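Local coordinates for protein FmtA (PDB 5ZH8) that removes D-alanine esterified to wall and lipoteichoic acids of Staphylococcus aureus and influences methicillin resistance, at residues Lys75-Ile79 and Ala93-Asn97; Ala128-Ser132 and Tyr329-Phe333; Leu135-Gln139 and Lys306-Pro310; Pro242-Gln246 and Lys297-Ile302. All coordinates share one frame; numbering follows the deposited sequence.

In the fold
The four contacts lie within one beta-lactamase-type fold, in which helices pack against an antiparallel sheet. Contact 1 comes first along the chain, setting helix 74-85 on strand 90-96. The other three lie one within another in sequence: 128-132 with 329-333 encloses 135-139 with 306-310, which encloses 242-246 with 297-302. Contacts 2 and 3 share helix 129-142, and their centres are 13 Å apart. Contact 4 touches both through Ile302, which packs on Phe131, Leu135 and Leu307. It also meets contact 1, about 19 Å away between centres, where Tyr95 packs on Thr300. Helix 292-303 thus lies between strand 90-96 and helix 129-142, which follows the serine of the probable SxxK motif.

Contact 1: Lys75-Ile79 and Ala93-Asn97; sequences KYKKI and AIYEN
The helical segment 75-79 runs antiparallel to strand 93-96, with axes 11.8 Å apart at closest approach and directions differing by 165°. Tyr76 and Ile94 form the nearest CA pair, at 9.1 Å. Side chains fill this gap. The Tyr76 phenol crosses toward the strand and receives Ile94 CG2 at its edge, in the ring plane, 3.9 Å from CE1. Beside it, Ile79 and Ile94 reach toward each other tip to tip, their CD1 atoms 3.6 Å apart. At the far end of the phenol, its OH gives a hydrogen bond of 2.6 Å to Glu96 OE1, on the anti side of the carboxylate. Glu96 presents that group through an extended chain, with CG anti to the backbone N (chi1 -167°). Lys75 comes from the opposite direction, its NZ forming a salt bridge of 2.8 Å to the same OE1 from above the carboxylate plane. Lys75 NZ is also hydrogen-bonded to Tyr359 OH on the adjacent strand 359-365. This fastens the first turns of helix 74-85 to the sheet of the beta-lactamase-type fold. With two donors on one oxygen, the negative charge of Glu96 is probably stabilised and its carboxylate restrained in rotation.

Contact 2: Ala128-Ser132 and Tyr329-Phe333; sequences AQKFS and YRYGF
Lys130 and Phe131 lie in the first turn of helix 129-142 just after Ser127, in a Ser-Ala-Gln-Lys sequence that matches the SxxK motif of serine beta-lactamases and penicillin-binding proteins, so this contact probably backs the active site. Its other half is the type I' turn from Arg330 to Phe333, joining the short strands 329-330 and 333-335 at one edge of the large sheet. The turn comes up against the helix backbone at Gly332, whose CA lies 3.6 Å from Lys130 C; the absence of a side chain there lets the two backbones come this close. A CA-H...O contact, nearly straight at 176°, links Phe131 CA to Tyr331 O at 3.4 Å; the same carbonyl oxygen lies at the edge of the Phe131 ring, in its plane. The rings of Phe131 and Phe333 meet obliquely, centroids 5.1 Å apart and planes at 76°. On the other flank, Tyr329 crosses Lys130 at about a right angle, and its OH sits 3.4 Å from Lys130 CD. The lysine's end then bends away. With no conventional hydrogen bond across it, the contact relies on CA-H...O contacts and aromatic packing, while Tyr329 OH lies against the aliphatic part of Lys130, whose NZ is bonded to Asp213 and Ser127.

Contact 3: Leu135-Gln139 and Lys306-Pro310; sequences LLLKQ and KLFSP
A first torsion of -42° in Phe308 sets CG anti to the carbonyl carbon and sends the ring toward helix 129-142, where Lys138, Leu135 and Gln139 meet it. Lys138 places its own CG anti to the backbone N (chi1 -180°), which carries the methylene over one face of the ring. The resulting CH-pi contact puts Lys138 CG 3.9 Å from the centroid of the Phe308 ring. Bends at the next two torsions of Lys138 lead its amine away from the phenylalanine, toward Glu141 in a long, weak ion pair and toward Tyr331 OH in a weak hydrogen bond. An edge of the Phe308 ring is met by Leu135, whose CD2 lies near the ring plane and 3.7 Å from CE2. Phe308 and Leu307 belong to the connection between helices 292-303 and 310-318, and Ser309, which follows them, is the N-cap of the second helix. The contact therefore packs this interhelical loop against one flank of the helix that follows Ser127 of the probable SxxK motif. Leu307 CD1 lies 3.8 Å from Leu135 CD2, the two chains crossing at about a right angle, and Ile302 packs against both residues. Gln139 crosses the phenylalanine at about a right angle too, with its CG 3.6 Å from Phe308 CE1 and the amide and ring planes 66° apart. Its NE2 passes 3.8 Å from Leu307 CD2 and is hydrogen-bonded to Lys238 O of helix 231-240.

Contact 4: Pro242-Gln246 and Lys297-Ile302; sequences PLKLQ and KLITQI
Leu243 and Leu298 make up the tight inner part of this contact, their CD1 atoms 3.5 Å apart as the two side chains pass at a slant. Leu245 adds to this side, its CD1 lying 4.2 Å from Leu298 CB, and the apolar layer continues into the interior, where Leu298 and Ile302 pack on Phe131 of helix 129-142. Next to the leucines, Gln301 slides past Leu243 in the opposite direction and stretches its chain back along the helix. Its NE2 gives a hydrogen bond of 3.0 Å to Leu243 O, with an N-H...O angle of 167°; the acceptor lies in the plane of the Gln301 amide, while the donor is tilted somewhat from the plane of the Leu243 carbonyl. A second bond, 3.1 Å long, goes from Gln301 NE2 to Lys297 O, one turn earlier in the helix; that oxygen also accepts from Gln301 N, which reaches it from the other face of the carbonyl. The amide oxygen, OE1, is approached by Lys306 NZ, a probable hydrogen bond whose length is doubtful. The outer side is looser. Lys244, with phi of 46°, is the C-prime residue of the Schellman motif that ends helix 231-240, and its side chain leads out to solvent. Lys297 runs alongside Leu245, its CD 4.0 Å from Leu245 CD2, while its NZ, 3.6 Å from Lys244 O, makes no hydrogen bond there. Two acceptors for one amide nitrogen should fix the rotation of the Gln301 side chain, tying Leu243 to helix 292-303.

Contact 1: Lys75-Ile79 and Ala93-Asn97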
loop_
_atom_site.group_PDB
_atom_site.type_symbol
_atom_site.label_atom_id
_atom_site.label_comp_id
_atom_site.label_asym_id
_atom_site.label_seq_id
_atom_site.Cartn_x
_atom_site.Cartn_y
_atom_site.Cartn_z
ATOM N N LYS A 75 8.256 29.532 2.675
ATOM C CA LYS A 75 7.830 28.369 1.886
ATOM C C LYS A 75 8.456 27.086 2.410
ATOM O O LYS A 75 7.758 26.129 2.726
ATOM C CB LYS A 75 8.275 28.493 0.432
ATOM C CG LYS A 75 7.605 29.574 -0.389
ATOM C CD LYS A 75 8.092 29.547 -1.829
ATOM C CE LYS A 75 9.603 29.380 -1.953
ATOM N NZ LYS A 75 10.117 29.808 -3.280
ATOM N N TYR A 76 9.787 27.085 2.470
ATOM C CA TYR A 76 10.563 25.895 2.792
ATOM C C TYR A 76 10.502 25.567 4.271
ATOM O O TYR A 76 10.559 24.395 4.648
ATOM C CB TYR A 76 12.014 26.064 2.339
ATOM C CG TYR A 76 12.121 26.232 0.845
ATOM C CD1 TYR A 76 11.728 25.209 -0.016
ATOM C CD2 TYR A 76 12.589 27.414 0.288
ATOM C CE1 TYR A 76 11.809 25.361 -1.387
ATOM C CE2 TYR A 76 12.684 27.567 -1.084
ATOM C CZ TYR A 76 12.289 26.541 -1.915
ATOM O OH TYR A 76 12.365 26.692 -3.281
ATOM N N LYS A 77 10.381 26.596 5.104
ATOM C CA LYS A 77 10.175 26.388 6.527
ATOM C C LYS A 77 8.869 25.634 6.772
ATOM O O LYS A 77 8.804 24.727 7.605
ATOM C CB LYS A 77 10.146 27.722 7.260
ATOM C CG LYS A 77 10.019 27.559 8.763
ATOM C CD LYS A 77 10.247 28.864 9.508
ATOM C CE LYS A 77 9.975 28.697 10.995
ATOM N NZ LYS A 77 10.629 27.482 11.573
ATOM N N LYS A 78 7.841 26.030 6.024
ATOM C CA LYS A 78 6.516 25.430 6.106
ATOM C C LYS A 78 6.577 23.969 5.673
ATOM O O LYS A 78 5.934 23.115 6.265
ATOM C CB LYS A 78 5.546 26.207 5.210
ATOM C CG LYS A 78 4.126 26.344 5.735
ATOM C CD LYS A 78 3.263 27.122 4.737
ATOM C CE LYS A 78 2.440 28.268 5.356
ATOM N NZ LYS A 78 1.108 27.885 5.906
ATOM N N ILE A 79 7.351 23.698 4.627
ATOM C CA ILE A 79 7.505 22.347 4.086
ATOM C C ILE A 79 8.225 21.467 5.108
ATOM O O ILE A 79 7.750 20.387 5.448
ATOM C CB ILE A 79 8.295 22.351 2.752
ATOM C CG1 ILE A 79 7.481 23.038 1.647
ATOM C CG2 ILE A 79 8.649 20.935 2.323
ATOM C CD1 ILE A 79 8.301 23.496 0.454
ATOM N N ALA A 93 13.784 16.872 -2.220
ATOM C CA ALA A 93 14.615 17.778 -2.998
ATOM C C ALA A 93 13.704 18.691 -3.814
ATOM O O ALA A 93 12.773 18.222 -4.472
ATOM C CB ALA A 93 15.547 17.001 -3.912
ATOM N N ILE A 94 13.970 19.991 -3.753
ATOM C CA ILE A 94 13.162 20.974 -4.458
ATOM C C ILE A 94 14.065 21.931 -5.226
ATOM O O ILE A 94 14.971 22.542 -4.656
ATOM C CB ILE A 94 12.262 21.774 -3.492
ATOM C CG1 ILE A 94 11.364 20.815 -2.698
ATOM C CG2 ILE A 94 11.433 22.791 -4.269
ATOM C CD1 ILE A 94 10.473 21.480 -1.674
ATOM N N TYR A 95 13.818 22.035 -6.528
ATOM C CA TYR A 95 14.535 22.963 -7.398
ATOM C C TYR A 95 13.626 24.133 -7.748
ATOM O O TYR A 95 12.452 23.935 -8.081
ATOM C CB TYR A 95 14.978 22.270 -8.686
ATOM C CG TYR A 95 16.155 21.354 -8.511
ATOM C CD1 TYR A 95 16.010 20.122 -7.887
ATOM C CD2 TYR A 95 17.418 21.709 -8.980
ATOM C CE1 TYR A 95 17.094 19.270 -7.717
ATOM C CE2 TYR A 95 18.505 20.865 -8.821
ATOM C CZ TYR A 95 18.336 19.642 -8.193
ATOM O OH TYR A 95 19.396 18.791 -8.020
ATOM N N GLU A 96 14.168 25.342 -7.676
ATOM C CA GLU A 96 13.433 26.544 -8.041
ATOM C C GLU A 96 14.190 27.281 -9.144
ATOM O O GLU A 96 15.347 27.674 -8.964
ATOM C CB GLU A 96 13.263 27.438 -6.819
ATOM C CG GLU A 96 12.260 28.556 -6.994
ATOM C CD GLU A 96 12.125 29.408 -5.746
ATOM O OE1 GLU A 96 12.448 28.921 -4.644
ATOM O OE2 GLU A 96 11.688 30.573 -5.862
ATOM N N ASN A 97 13.539 27.456 -10.289
ATOM C CA ASN A 97 14.189 28.019 -11.468
ATOM C C ASN A 97 15.575 27.404 -11.698
ATOM O O ASN A 97 16.551 28.113 -11.939
ATOM C CB ASN A 97 14.272 29.543 -11.348
ATOM C CG ASN A 97 12.905 30.206 -11.350
ATOM O OD1 ASN A 97 12.619 31.045 -10.505
ATOM N ND2 ASN A 97 12.054 29.835 -12.299
#

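Contact 2: Ala128-Ser132 and Tyr329-Phe333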
loop_
_atom_site.group_PDB
_atom_site.type_symbol
_atom_site.label_atom_id
_atom_site.label_comp_id
_atom_site.label_asym_id
_atom_site.label_seq_id
_atom_site.Cartn_x
_atom_site.Cartn_y
_atom_site.Cartn_z
ATOM N N ALA A 128 9.233 4.861 -11.900
ATOM C CA ALA A 128 9.810 6.088 -12.434
ATOM C C ALA A 128 11.019 5.827 -13.341
ATOM O O ALA A 128 11.404 6.713 -14.103
ATOM C CB ALA A 128 10.179 7.045 -11.313
ATOM N N GLN A 129 11.612 4.632 -13.273
ATOM C CA GLN A 129 12.671 4.260 -14.227
ATOM C C GLN A 129 12.151 4.178 -15.662
ATOM O O GLN A 129 12.922 4.325 -16.604
ATOM C CB GLN A 129 13.352 2.935 -13.864
ATOM C CG GLN A 129 14.658 2.724 -14.627
ATOM C CD GLN A 129 15.309 1.386 -14.362
ATOM O OE1 GLN A 129 14.649 0.431 -13.959
ATOM N NE2 GLN A 129 16.615 1.305 -14.605
ATOM N N LYS A 130 10.856 3.947 -15.831
ATOM C CA LYS A 130 10.252 3.981 -17.166
ATOM C C LYS A 130 10.558 5.286 -17.930
ATOM O O LYS A 130 10.618 5.282 -19.158
ATOM C CB LYS A 130 8.741 3.776 -17.074
ATOM C CG LYS A 130 8.337 2.384 -16.620
ATOM C CD LYS A 130 6.838 2.188 -16.722
ATOM C CE LYS A 130 6.440 0.778 -16.328
ATOM N NZ LYS A 130 6.800 0.454 -14.923
ATOM N N PHE A 131 10.745 6.385 -17.198
ATOM C CA PHE A 131 11.145 7.666 -17.784
ATOM C C PHE A 131 12.535 7.577 -18.412
ATOM O O PHE A 131 12.757 8.070 -19.510
ATOM C CB PHE A 131 11.094 8.771 -16.712
ATOM C CG PHE A 131 11.526 10.133 -17.200
ATOM C CD1 PHE A 131 11.024 10.670 -18.380
ATOM C CD2 PHE A 131 12.421 10.897 -16.453
ATOM C CE1 PHE A 131 11.420 11.924 -18.815
ATOM C CE2 PHE A 131 12.823 12.151 -16.881
ATOM C CZ PHE A 131 12.322 12.664 -18.068
ATOM N N SER A 132 13.464 6.943 -17.707
ATOM C CA SER A 132 14.803 6.664 -18.235
ATOM C C SER A 132 14.716 5.879 -19.556
ATOM O O SER A 132 15.346 6.252 -20.555
ATOM C CB SER A 132 15.637 5.904 -17.189
ATOM O OG SER A 132 16.735 5.219 -17.770
ATOM N N TYR A 329 0.010 10.402 -20.124
ATOM C CA TYR A 329 1.178 9.536 -20.021
ATOM C C TYR A 329 1.942 9.457 -21.342
ATOM O O TYR A 329 1.344 9.299 -22.396
ATOM C CB TYR A 329 0.753 8.132 -19.599
ATOM C CG TYR A 329 1.892 7.270 -19.122
ATOM C CD1 TYR A 329 2.383 7.403 -17.842
ATOM C CD2 TYR A 329 2.481 6.323 -19.952
ATOM C CE1 TYR A 329 3.415 6.623 -17.382
ATOM C CE2 TYR A 329 3.526 5.537 -19.501
ATOM C CZ TYR A 329 3.984 5.694 -18.214
ATOM O OH TYR A 329 5.013 4.924 -17.730
ATOM N N ARG A 330 3.260 9.589 -21.267
ATOM C CA ARG A 330 4.138 9.300 -22.396
ATOM C C ARG A 330 5.560 9.055 -21.897
ATOM O O ARG A 330 6.010 9.685 -20.929
ATOM C CB ARG A 330 4.133 10.432 -23.440
ATOM C CG ARG A 330 5.061 11.616 -23.138
ATOM C CD ARG A 330 4.623 12.409 -21.906
ATOM N NE ARG A 330 3.225 12.799 -22.023
ATOM C CZ ARG A 330 2.775 13.749 -22.832
ATOM N NH1 ARG A 330 3.605 14.451 -23.595
ATOM N NH2 ARG A 330 1.479 14.004 -22.874
ATOM N N TYR A 331 6.258 8.133 -22.557
ATOM C CA TYR A 331 7.681 7.890 -22.301
ATOM C C TYR A 331 8.022 7.808 -20.810
ATOM O O TYR A 331 9.015 8.373 -20.357
ATOM C CB TYR A 331 8.530 8.957 -23.015
ATOM C CG TYR A 331 8.458 8.836 -24.516
ATOM C CD1 TYR A 331 9.253 7.908 -25.196
ATOM C CD2 TYR A 331 7.578 9.623 -25.267
ATOM C CE1 TYR A 331 9.191 7.783 -26.574
ATOM C CE2 TYR A 331 7.509 9.499 -26.647
ATOM C CZ TYR A 331 8.316 8.576 -27.293
ATOM O OH TYR A 331 8.254 8.446 -28.660
ATOM N N GLY A 332 7.178 7.109 -20.059
ATOM C CA GLY A 332 7.425 6.855 -18.642
ATOM C C GLY A 332 6.973 7.906 -17.644
ATOM O O GLY A 332 7.283 7.787 -16.466
ATOM N N PHE A 333 6.244 8.929 -18.085
ATOM C CA PHE A 333 5.804 9.997 -17.170
ATOM C C PHE A 333 4.538 10.701 -17.648
ATOM O O PHE A 333 4.085 10.492 -18.768
ATOM C CB PHE A 333 6.929 11.012 -16.975
ATOM C CG PHE A 333 7.105 11.952 -18.132
ATOM C CD1 PHE A 333 7.865 11.582 -19.247
ATOM C CD2 PHE A 333 6.508 13.202 -18.116
ATOM C CE1 PHE A 333 8.019 12.446 -20.315
ATOM C CE2 PHE A 333 6.654 14.071 -19.188
ATOM C CZ PHE A 333 7.411 13.691 -20.285
#

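Contact 3: Leu135-Gln139 and Lys306-Pro310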
loop_
_atom_site.group_PDB
_atom_site.type_symbol
_atom_site.label_atom_id
_atom_site.label_comp_id
_atom_site.label_asym_id
_atom_site.label_seq_id
_atom_site.Cartn_x
_atom_site.Cartn_y
_atom_site.Cartn_z
ATOM N N LEU A 135 13.279 8.012 -22.372
ATOM C CA LEU A 135 14.285 8.935 -22.900
ATOM C C LEU A 135 15.208 8.237 -23.890
ATOM O O LEU A 135 15.548 8.804 -24.928
ATOM C CB LEU A 135 15.104 9.553 -21.768
ATOM C CG LEU A 135 14.374 10.630 -20.958
ATOM C CD1 LEU A 135 15.068 10.873 -19.627
ATOM C CD2 LEU A 135 14.266 11.928 -21.749
ATOM N N LEU A 136 15.603 7.006 -23.559
ATOM C CA LEU A 136 16.430 6.189 -24.437
ATOM C C LEU A 136 15.701 5.874 -25.736
ATOM O O LEU A 136 16.305 5.891 -26.803
ATOM C CB LEU A 136 16.839 4.892 -23.728
ATOM C CG LEU A 136 17.833 5.020 -22.566
ATOM C CD1 LEU A 136 17.963 3.695 -21.831
ATOM C CD2 LEU A 136 19.196 5.503 -23.053
ATOM N N LEU A 137 14.407 5.584 -25.633
ATOM C CA LEU A 137 13.544 5.371 -26.806
ATOM C C LEU A 137 13.531 6.590 -27.714
ATOM O O LEU A 137 13.789 6.482 -28.908
ATOM C CB LEU A 137 12.104 5.062 -26.390
ATOM C CG LEU A 137 11.701 3.592 -26.247
ATOM C CD1 LEU A 137 10.237 3.519 -25.844
ATOM C CD2 LEU A 137 11.939 2.798 -27.519
ATOM N N LYS A 138 13.223 7.746 -27.140
ATOM C CA LYS A 138 13.172 8.984 -27.907
ATOM C C LYS A 138 14.519 9.262 -28.569
ATOM O O LYS A 138 14.574 9.643 -29.743
ATOM C CB LYS A 138 12.747 10.165 -27.024
ATOM C CG LYS A 138 12.665 11.501 -27.761
ATOM C CD LYS A 138 11.601 11.530 -28.861
ATOM C CE LYS A 138 10.207 11.727 -28.278
ATOM N NZ LYS A 138 9.142 11.257 -29.201
ATOM N N GLN A 139 15.598 9.060 -27.819
ATOM C CA GLN A 139 16.940 9.197 -28.372
ATOM C C GLN A 139 17.134 8.304 -29.602
ATOM O O GLN A 139 17.631 8.757 -30.631
ATOM C CB GLN A 139 17.989 8.866 -27.321
ATOM C CG GLN A 139 18.249 9.987 -26.330
ATOM C CD GLN A 139 19.160 9.552 -25.195
ATOM O OE1 GLN A 139 19.386 8.358 -24.992
ATOM N NE2 GLN A 139 19.684 10.521 -24.446
ATOM N N LYS A 306 18.966 19.741 -22.873
ATOM C CA LYS A 306 20.267 19.103 -22.853
ATOM C C LYS A 306 20.287 17.738 -23.477
ATOM O O LYS A 306 21.324 17.216 -23.738
ATOM C CB LYS A 306 20.817 19.009 -21.454
ATOM C CG LYS A 306 21.565 20.240 -21.017
ATOM C CD LYS A 306 22.720 19.884 -20.111
ATOM C CE LYS A 306 23.010 21.013 -19.141
ATOM N NZ LYS A 306 23.820 20.577 -17.979
ATOM N N LEU A 307 19.144 17.127 -23.650
ATOM C CA LEU A 307 19.081 15.842 -24.353
ATOM C C LEU A 307 18.513 15.975 -25.754
ATOM O O LEU A 307 18.916 15.243 -26.651
ATOM C CB LEU A 307 18.222 14.841 -23.585
ATOM C CG LEU A 307 18.811 14.257 -22.316
ATOM C CD1 LEU A 307 17.882 13.147 -21.855
ATOM C CD2 LEU A 307 20.226 13.736 -22.527
ATOM N N PHE A 308 17.545 16.873 -25.924
ATOM C CA PHE A 308 16.938 17.128 -27.219
ATOM C C PHE A 308 16.764 18.626 -27.459
ATOM O O PHE A 308 16.756 19.427 -26.518
ATOM C CB PHE A 308 15.569 16.450 -27.322
ATOM C CG PHE A 308 15.521 15.055 -26.760
ATOM C CD1 PHE A 308 16.062 13.980 -27.464
ATOM C CD2 PHE A 308 14.914 14.811 -25.538
ATOM C CE1 PHE A 308 15.996 12.695 -26.960
ATOM C CE2 PHE A 308 14.842 13.527 -25.029
ATOM C CZ PHE A 308 15.387 12.470 -25.740
ATOM N N SER A 309 16.613 18.990 -28.731
ATOM C CA SER A 309 16.229 20.344 -29.126
ATOM C C SER A 309 14.848 20.727 -28.574
ATOM O O SER A 309 14.069 19.857 -28.178
ATOM C CB SER A 309 16.185 20.431 -30.646
ATOM O OG SER A 309 15.237 19.510 -31.158
ATOM N N PRO A 310 14.536 22.032 -28.545
ATOM C CA PRO A 310 13.217 22.453 -28.051
ATOM C C PRO A 310 12.026 21.858 -28.827
ATOM O O PRO A 310 11.010 21.517 -28.220
ATOM C CB PRO A 310 13.262 23.979 -28.193
ATOM C CG PRO A 310 14.707 24.329 -28.141
ATOM C CD PRO A 310 15.424 23.183 -28.795
#

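Contact 4: Pro242-Gln246 and Lys297-Ile302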
loop_
_atom_site.group_PDB
_atom_site.type_symbol
_atom_site.label_atom_id
_atom_site.label_comp_id
_atom_site.label_asym_id
_atom_site.label_seq_id
_atom_site.Cartn_x
_atom_site.Cartn_y
_atom_site.Cartn_z
ATOM N N PRO A 242 26.366 11.957 -19.532
ATOM C CA PRO A 242 26.126 13.284 -20.114
ATOM C C PRO A 242 25.482 14.287 -19.156
ATOM O O PRO A 242 25.878 15.451 -19.147
ATOM C CB PRO A 242 25.188 12.988 -21.283
ATOM C CG PRO A 242 25.588 11.626 -21.721
ATOM C CD PRO A 242 25.991 10.885 -20.474
ATOM N N LEU A 243 24.517 13.843 -18.355
ATOM C CA LEU A 243 23.840 14.738 -17.414
ATOM C C LEU A 243 24.415 14.670 -15.991
ATOM O O LEU A 243 23.769 15.111 -15.046
ATOM C CB LEU A 243 22.336 14.459 -17.410
ATOM C CG LEU A 243 21.629 14.528 -18.770
ATOM C CD1 LEU A 243 20.119 14.463 -18.584
ATOM C CD2 LEU A 243 22.013 15.777 -19.553
ATOM N N LYS A 244 25.635 14.146 -15.855
ATOM C CA LYS A 244 26.372 14.111 -14.582
ATOM C C LYS A 244 25.523 13.638 -13.408
ATOM O O LYS A 244 25.530 14.241 -12.334
ATOM C CB LYS A 244 26.984 15.481 -14.272
ATOM C CG LYS A 244 28.086 15.898 -15.236
ATOM C CD LYS A 244 28.723 17.228 -14.846
ATOM C CE LYS A 244 29.988 17.499 -15.655
ATOM N NZ LYS A 244 29.752 17.418 -17.127
ATOM N N LEU A 245 24.780 12.560 -13.633
ATOM C CA LEU A 245 24.020 11.915 -12.578
ATOM C C LEU A 245 24.934 10.922 -11.872
ATOM O O LEU A 245 25.035 9.757 -12.265
ATOM C CB LEU A 245 22.795 11.207 -13.158
ATOM C CG LEU A 245 21.840 12.063 -13.977
ATOM C CD1 LEU A 245 20.595 11.243 -14.272
ATOM C CD2 LEU A 245 21.463 13.336 -13.245
ATOM N N GLN A 246 25.601 11.407 -10.827
ATOM C CA GLN A 246 26.656 10.657 -10.147
ATOM C C GLN A 246 26.201 10.071 -8.815
ATOM O O GLN A 246 26.998 9.460 -8.097
ATOM C CB GLN A 246 27.860 11.570 -9.927
ATOM C CG GLN A 246 28.433 12.106 -11.229
ATOM C CD GLN A 246 29.583 13.055 -11.018
ATOM O OE1 GLN A 246 29.513 13.958 -10.191
ATOM N NE2 GLN A 246 30.651 12.860 -11.773
ATOM N N LYS A 297 17.913 17.191 -10.912
ATOM C CA LYS A 297 19.008 17.533 -11.820
ATOM C C LYS A 297 18.730 16.996 -13.230
ATOM O O LYS A 297 19.036 17.654 -14.221
ATOM C CB LYS A 297 20.332 16.973 -11.274
ATOM C CG LYS A 297 21.564 17.405 -12.044
ATOM C CD LYS A 297 22.830 16.695 -11.577
ATOM C CE LYS A 297 23.311 17.211 -10.229
ATOM N NZ LYS A 297 24.673 16.702 -9.895
ATOM N N LEU A 298 18.150 15.799 -13.311
ATOM C CA LEU A 298 17.765 15.200 -14.591
ATOM C C LEU A 298 16.671 15.996 -15.300
ATOM O O LEU A 298 16.797 16.326 -16.473
ATOM C CB LEU A 298 17.288 13.764 -14.371
ATOM C CG LEU A 298 16.617 13.055 -15.544
ATOM C CD1 LEU A 298 17.571 12.934 -16.722
ATOM C CD2 LEU A 298 16.108 11.700 -15.081
ATOM N N ILE A 299 15.599 16.290 -14.582
ATOM C CA ILE A 299 14.441 16.967 -15.154
ATOM C C ILE A 299 14.751 18.409 -15.549
ATOM O O ILE A 299 14.350 18.851 -16.619
ATOM C CB ILE A 299 13.246 16.920 -14.180
ATOM C CG1 ILE A 299 12.714 15.492 -14.109
ATOM C CG2 ILE A 299 12.133 17.871 -14.607
ATOM C CD1 ILE A 299 11.956 15.210 -12.835
ATOM N N THR A 300 15.464 19.136 -14.693
ATOM C CA THR A 300 15.796 20.527 -14.986
ATOM C C THR A 300 16.696 20.643 -16.214
ATOM O O THR A 300 16.556 21.572 -17.006
ATOM C CB THR A 300 16.504 21.214 -13.810
ATOM O OG1 THR A 300 17.649 20.445 -13.423
ATOM C CG2 THR A 300 15.559 21.379 -12.641
ATOM N N GLN A 301 17.624 19.701 -16.363
ATOM C CA GLN A 301 18.518 19.689 -17.518
ATOM C C GLN A 301 17.800 19.332 -18.817
ATOM O O GLN A 301 18.107 19.897 -19.865
ATOM C CB GLN A 301 19.681 18.742 -17.282
ATOM C CG GLN A 301 20.742 19.326 -16.373
ATOM C CD GLN A 301 21.943 18.418 -16.263
ATOM O OE1 GLN A 301 22.995 18.696 -16.832
ATOM N NE2 GLN A 301 21.786 17.311 -15.547
ATOM N N ILE A 302 16.848 18.407 -18.747
ATOM C CA ILE A 302 16.002 18.096 -19.902
ATOM C C ILE A 302 15.157 19.322 -20.256
ATOM O O ILE A 302 15.041 19.685 -21.427
ATOM C CB ILE A 302 15.109 16.857 -19.655
ATOM C CG1 ILE A 302 15.979 15.595 -19.575
ATOM C CG2 ILE A 302 14.081 16.700 -20.767
ATOM C CD1 ILE A 302 15.314 14.418 -18.895
#